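Local atomic coordinates of phospho-furanose lactonase (Mycoplasma synoviae, PDB entry 3OVG), a protein that hydrolyses 1,4-lactones, among them D-xylono-1,4-lactone-5-phosphate and L-arabino-1,4-lactone-5-phosphate, using two zinc ions per subunit. Residues 215-220 and 224-229; 237-242 and 251-256. All blocks are in the same frame, centred on the assembly; numbering follows the deposited sequence.

In the fold
Interactions 1 and 2 follow each other along the chain, and their centres lie 9 Å apart. In each, the end of a parallel strand or the loop after it packs against the next helix. The two loops touch. His216 of interaction 1 binds zinc through NE2, and its ND1 lies 2.8 Å from Asp240 OD2 of interaction 2, a probable hydrogen bond. Asp240 is thus placed in the second shell, consistent with its orienting this zinc ligand. Asn218 OD1 lies 3.0 Å from Asp240 N, a second probable hydrogen bond. The helices meet the same strand residue, because the Phe239 ring touches both Tyr226 of helix 223-233 and Leu253 of helix 250-262.

Interaction 1 (215-220 and 224-229); sequences SHLNKN and YYYEKV. With ZN (zinc ion), chain H; PO4 (phosphate ion), chain I.
Tyr226 reaches from helix 223-233 to the backbone of the preceding loop and donates a hydrogen bond from its hydroxyl to Leu217 O. Tyr226 OH lies 2.6 Å from Leu217 O. The hydroxyl sits above the carbonyl plane, 52° out of it. Asn220 N reaches the same Leu217 O from the opposite face, at 2.9 Å. The buried carbonyl is thus held by two donors, one from Asn220, just after the 3-10 turn 217-219, and one from the helix. The ring of Tyr226 also packs on the loop. Tyr226 CE1 lies 3.5 Å from Leu217 CB. On Asn220 it is the backbone that meets this ring, with Asn220 O 3.2 Å from Tyr226 CE1.

Leu217 points its side chain at the helix. Leu217 CD1 meets Tyr225 CE2 at 3.8 Å, and the two side chains cross at about a right angle. Tyr225 has CG anti to its backbone N (chi1 -173°), which carries the ring toward the loop. Val229 CG2, one turn along, lies over the centre of one ring face. The Tyr225 hydroxyl is bonded to Leu196 N of the neighbouring helix 195-205.

This is a strand-to-helix connection of the TIM barrel of the phosphotriesterase family. The strand ends at Ser215, and the loop carries His216, whose NE2 binds zinc at 2.4 Å. A water also binds this zinc, and His188 is another ligand. The extended chain of Lys219 runs away from the helix toward a phosphate ion, making a weak bond of 3.4 Å from Lys219 NZ to phosphate O3. Tyr247, Lys246 and Tyr280, all substrate-binding residues, also hold this ion.

Asn220 turns its amide to Tyr225. Asn220 ND2 lies 3.5 Å from Tyr225 CD2, with the amide and ring planes 35° apart. The polar partner of this amide is Gly192.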
loop_
_atom_site.group_PDB
_atom_site.type_symbol
_atom_site.label_atom_id
_atom_site.label_comp_id
_atom_site.label_asym_id
_atom_site.label_seq_id
_atom_site.Cartn_x
_atom_site.Cartn_y
_atom_site.Cartn_z
ATOM N N SER A 215 -0.548 22.682 21.998
ATOM C CA SER A 215 0.567 21.728 21.871
ATOM C C SER A 215 1.109 21.641 20.440
ATOM O O SER A 215 0.406 21.997 19.482
ATOM C CB SER A 215 0.121 20.322 22.332
ATOM O OG SER A 215 0.519 20.064 23.669
ATOM N N HIS A 216 2.341 21.131 20.333
ATOM C CA HIS A 216 3.044 20.793 19.077
ATOM C C HIS A 216 3.563 21.943 18.201
ATOM O O HIS A 216 3.911 21.723 17.038
ATOM C CB HIS A 216 2.249 19.830 18.215
ATOM C CG HIS A 216 1.624 18.726 18.987
ATOM N ND1 HIS A 216 2.316 17.988 19.923
ATOM C CD2 HIS A 216 0.365 18.231 18.973
ATOM C CE1 HIS A 216 1.505 17.108 20.476
ATOM N NE2 HIS A 216 0.318 17.227 19.910
ATOM N N LEU A 217 3.683 23.139 18.755
ATOM C CA LEU A 217 4.191 24.220 17.941
ATOM C C LEU A 217 5.642 23.906 17.564
ATOM O O LEU A 217 6.159 24.460 16.605
ATOM C CB LEU A 217 4.118 25.560 18.677
ATOM C CG LEU A 217 2.797 26.331 18.539
ATOM C CD1 LEU A 217 2.626 26.816 17.085
ATOM C CD2 LEU A 217 1.619 25.508 19.010
ATOM N N ASN A 218 6.293 23.029 18.328
ATOM C CA ASN A 218 7.661 22.603 17.999
ATOM C C ASN A 218 7.804 22.018 16.582
ATOM O O ASN A 218 8.915 21.981 16.014
ATOM C CB ASN A 218 8.155 21.602 19.047
ATOM C CG ASN A 218 7.099 20.572 19.376
ATOM O OD1 ASN A 218 6.135 20.870 20.092
ATOM N ND2 ASN A 218 7.246 19.351 18.813
ATOM N N LYS A 219 6.695 21.568 16.007
ATOM C CA LYS A 219 6.679 21.057 14.617
ATOM C C LYS A 219 6.490 22.140 13.523
ATOM O O LYS A 219 6.458 21.842 12.326
ATOM C CB LYS A 219 5.617 19.953 14.498
ATOM C CG LYS A 219 6.073 18.665 15.185
ATOM C CD LYS A 219 4.977 17.625 15.308
ATOM C CE LYS A 219 5.507 16.395 16.076
ATOM N NZ LYS A 219 4.475 15.319 16.166
ATOM N N ASN A 220 6.367 23.391 13.937
ATOM C CA ASN A 220 6.316 24.528 13.031
ATOM C C ASN A 220 7.310 25.528 13.628
ATOM O O ASN A 220 6.895 26.464 14.282
ATOM C CB ASN A 220 4.894 25.115 13.023
ATOM C CG ASN A 220 4.737 26.337 12.100
ATOM O OD1 ASN A 220 5.652 26.692 11.378
ATOM N ND2 ASN A 220 3.554 27.001 12.155
ATOM N N TYR A 224 8.823 33.656 15.006
ATOM C CA TYR A 224 8.004 34.846 14.817
ATOM C C TYR A 224 6.553 34.490 15.066
ATOM O O TYR A 224 5.821 35.226 15.712
ATOM C CB TYR A 224 8.198 35.425 13.393
ATOM C CG TYR A 224 9.646 35.767 13.100
ATOM C CD1 TYR A 224 10.260 36.850 13.718
ATOM C CD2 TYR A 224 10.407 34.984 12.252
ATOM C CE1 TYR A 224 11.620 37.171 13.466
ATOM C CE2 TYR A 224 11.745 35.288 11.976
ATOM C CZ TYR A 224 12.339 36.376 12.595
ATOM O OH TYR A 224 13.648 36.671 12.323
ATOM N N TYR A 225 6.157 33.347 14.529
ATOM C CA TYR A 225 4.818 32.818 14.735
ATOM C C TYR A 225 4.579 32.541 16.223
ATOM O O TYR A 225 3.520 32.852 16.732
ATOM C CB TYR A 225 4.624 31.543 13.890
ATOM C CG TYR A 225 3.195 30.979 13.891
ATOM C CD1 TYR A 225 2.117 31.767 13.488
ATOM C CD2 TYR A 225 2.942 29.656 14.274
ATOM C CE1 TYR A 225 0.809 31.266 13.488
ATOM C CE2 TYR A 225 1.651 29.142 14.285
ATOM C CZ TYR A 225 0.585 29.946 13.879
ATOM O OH TYR A 225 -0.699 29.428 13.856
ATOM N N TYR A 226 5.561 31.948 16.914
ATOM C CA TYR A 226 5.421 31.615 18.330
ATOM C C TYR A 226 5.108 32.906 19.092
ATOM O O TYR A 226 4.190 32.999 19.926
ATOM C CB TYR A 226 6.736 31.039 18.912
ATOM C CG TYR A 226 7.128 29.668 18.435
ATOM C CD1 TYR A 226 6.261 28.885 17.681
ATOM C CD2 TYR A 226 8.369 29.126 18.787
ATOM C CE1 TYR A 226 6.644 27.611 17.258
ATOM C CE2 TYR A 226 8.752 27.869 18.368
ATOM C CZ TYR A 226 7.891 27.113 17.615
ATOM O OH TYR A 226 8.281 25.851 17.223
ATOM N N GLU A 227 5.903 33.908 18.764
ATOM C CA GLU A 227 5.840 35.174 19.431
ATOM C C GLU A 227 4.496 35.871 19.160
ATOM O O GLU A 227 3.875 36.424 20.086
ATOM C CB GLU A 227 7.037 36.033 18.973
ATOM C CG GLU A 227 6.963 37.436 19.465
ATOM C CD GLU A 227 8.187 38.241 18.996
ATOM O OE1 GLU A 227 8.749 37.902 17.926
ATOM O OE2 GLU A 227 8.551 39.201 19.701
ATOM N N LYS A 228 4.062 35.812 17.898
ATOM C CA LYS A 228 2.792 36.383 17.453
ATOM C C LYS A 228 1.622 35.787 18.236
ATOM O O LYS A 228 0.716 36.513 18.700
ATOM C CB LYS A 228 2.568 36.121 15.954
ATOM C CG LYS A 228 1.290 36.807 15.364
ATOM C CD LYS A 228 1.082 36.420 13.882
ATOM C CE LYS A 228 -0.030 37.201 13.178
ATOM N NZ LYS A 228 0.117 38.688 13.335
ATOM N N VAL A 229 1.631 34.467 18.357
ATOM C CA VAL A 229 0.520 33.765 19.004
ATOM C C VAL A 229 0.431 34.174 20.462
ATOM O O VAL A 229 -0.620 34.587 20.937
ATOM C CB VAL A 229 0.674 32.246 18.934
ATOM C CG1 VAL A 229 -0.396 31.576 19.786
ATOM C CG2 VAL A 229 0.600 31.783 17.479
HETATM ZN ZN ZN H . -1.169 15.358 19.870
HETATM P P PO4 I . 5.069 10.691 16.028
HETATM O O1 PO4 I . 4.203 10.234 17.215
HETATM O O2 PO4 I . 5.148 9.602 14.931
HETATM O O3 PO4 I . 4.446 11.966 15.449
HETATM O O4 PO4 I . 6.452 11.053 16.563
HETATM O O HOH W 1 0.722 13.843 20.402
#

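Interaction 2 (237-242 and 251-256)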
loop_
_atom_site.group_PDB
_atom_site.type_symbol
_atom_site.label_atom_id
_atom_site.label_comp_id
_atom_site.label_asym_id
_atom_site.label_seq_id
_atom_site.Cartn_x
_atom_site.Cartn_y
_atom_site.Cartn_z
ATOM N N LEU A 237 2.124 28.065 25.024
ATOM C CA LEU A 237 2.586 27.055 24.077
ATOM C C LEU A 237 3.168 25.888 24.865
ATOM O O LEU A 237 4.100 26.074 25.626
ATOM C CB LEU A 237 3.650 27.649 23.109
ATOM C CG LEU A 237 3.204 28.923 22.367
ATOM C CD1 LEU A 237 4.232 29.459 21.354
ATOM C CD2 LEU A 237 1.814 28.710 21.705
ATOM N N CYS A 238 2.580 24.700 24.721
ATOM C CA CYS A 238 3.128 23.481 25.314
ATOM C C CYS A 238 4.008 22.784 24.293
ATOM O O CYS A 238 3.521 22.175 23.366
ATOM C CB CYS A 238 2.024 22.523 25.781
ATOM S SG CYS A 238 2.693 21.012 26.563
ATOM N N PHE A 239 5.322 22.873 24.455
ATOM C CA PHE A 239 6.209 22.223 23.511
ATOM C C PHE A 239 6.465 20.784 23.862
ATOM O O PHE A 239 6.782 20.474 25.013
ATOM C CB PHE A 239 7.569 22.946 23.468
ATOM C CG PHE A 239 7.499 24.289 22.858
ATOM C CD1 PHE A 239 7.276 24.426 21.487
ATOM C CD2 PHE A 239 7.645 25.433 23.634
ATOM C CE1 PHE A 239 7.222 25.686 20.899
ATOM C CE2 PHE A 239 7.580 26.694 23.048
ATOM C CZ PHE A 239 7.364 26.814 21.681
ATOM N N ASP A 240 6.410 19.903 22.866
ATOM C CA ASP A 240 7.187 18.675 22.984
ATOM C C ASP A 240 8.331 18.811 21.964
ATOM O O ASP A 240 8.647 19.936 21.568
ATOM C CB ASP A 240 6.309 17.460 22.746
ATOM C CG ASP A 240 5.717 17.465 21.368
ATOM O OD1 ASP A 240 6.184 16.656 20.546
ATOM O OD2 ASP A 240 4.798 18.275 21.106
ATOM N N GLY A 241 8.947 17.703 21.538
ATOM C CA GLY A 241 10.041 17.759 20.563
ATOM C C GLY A 241 11.405 17.190 20.965
ATOM O O GLY A 241 12.193 16.743 20.117
ATOM N N PRO A 242 11.716 17.185 22.266
ATOM C CA PRO A 242 12.971 16.507 22.621
ATOM C C PRO A 242 13.011 15.057 22.098
ATOM O O PRO A 242 12.010 14.328 22.245
ATOM C CB PRO A 242 12.944 16.529 24.147
ATOM C CG PRO A 242 12.175 17.763 24.490
ATOM C CD PRO A 242 11.083 17.831 23.426
ATOM N N SER A 251 18.226 21.016 19.103
ATOM C CA SER A 251 18.865 22.336 19.160
ATOM C C SER A 251 17.900 23.395 18.660
ATOM O O SER A 251 17.936 24.537 19.091
ATOM C CB SER A 251 20.127 22.378 18.305
ATOM O OG SER A 251 19.844 21.873 16.992
ATOM N N LEU A 252 17.036 23.020 17.734
ATOM C CA LEU A 252 16.193 24.032 17.124
ATOM C C LEU A 252 15.144 24.505 18.133
ATOM O O LEU A 252 14.942 25.701 18.297
ATOM C CB LEU A 252 15.573 23.494 15.833
ATOM C CG LEU A 252 14.605 24.393 15.055
ATOM C CD1 LEU A 252 15.305 25.676 14.606
ATOM C CD2 LEU A 252 14.010 23.627 13.857
ATOM N N LEU A 253 14.499 23.558 18.816
ATOM C CA LEU A 253 13.554 23.885 19.878
ATOM C C LEU A 253 14.235 24.708 21.009
ATOM O O LEU A 253 13.664 25.665 21.518
ATOM C CB LEU A 253 12.969 22.621 20.487
ATOM C CG LEU A 253 12.016 22.877 21.660
ATOM C CD1 LEU A 253 10.881 23.786 21.245
ATOM C CD2 LEU A 253 11.442 21.581 22.217
ATOM N N ALA A 254 15.432 24.299 21.413
ATOM C CA ALA A 254 16.191 25.048 22.419
ATOM C C ALA A 254 16.381 26.516 22.006
ATOM O O ALA A 254 16.041 27.433 22.755
ATOM C CB ALA A 254 17.551 24.379 22.675
ATOM N N GLU A 255 16.906 26.748 20.812
ATOM C CA GLU A 255 17.119 28.126 20.393
ATOM C C GLU A 255 15.795 28.885 20.199
ATOM O O GLU A 255 15.713 30.080 20.455
ATOM C CB GLU A 255 18.037 28.199 19.162
ATOM C CG GLU A 255 19.420 27.558 19.416
ATOM C CD GLU A 255 20.346 27.652 18.216
ATOM O OE1 GLU A 255 19.838 27.948 17.123
ATOM O OE2 GLU A 255 21.585 27.449 18.360
ATOM N N ASN A 256 14.739 28.206 19.773
ATOM C CA ASN A 256 13.477 28.936 19.648
ATOM C C ASN A 256 12.897 29.357 21.020
ATOM O O ASN A 256 12.368 30.488 21.211
ATOM C CB ASN A 256 12.496 28.170 18.742
ATOM C CG ASN A 256 12.810 28.371 17.261
ATOM O OD1 ASN A 256 13.454 29.349 16.896
ATOM N ND2 ASN A 256 12.339 27.460 16.408
#
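This is a buried apolar contact in which Leu253 of helix 250-262 packs against the end of strand 236-239 and the loop that follows. No hydrogen bond crosses it. Leu253 alone supplies the helix side of the close contacts, and its two methyl groups have separate tasks.

Leu253 CD1 lies over one face of the Phe239 ring as a CH-pi contact. Leu253 CD1 is 4.0 Å from the centroid of the Phe239 ring and 26° off the ring normal, displaced toward the rim on the CG and CD1 side. The ring atom closest to Leu253 CD1 is Phe239 CD1, at 3.7 Å. The other methyl turns to the loop. Leu253 CD2 sits 3.3 Å from Asp240 O and 4.0 Å from Pro242 CD. The Leu253 side chain leaves the helix with CG anti to the backbone N (chi1 177°), and the fork at CG then spreads the methyls between ring and loop.

The strand and helix belong to a beta-alpha-beta unit of the TIM barrel, completed by strand 269-271. The Phe239 side chain lies on the helix side of the strand. Phe302 of helix 296-309 touches both Pro242 and Leu253.

Gly241 CA lies 4.4 Å from Leu253 CD2. The backbone shape at Gly241 would bring a CB against the Asp240 carbonyl, and also tight on Leu253 CD2. Asp240 points its own side chain away from the helix, to the zinc side of the loop, where the zinc ligand His216 lies.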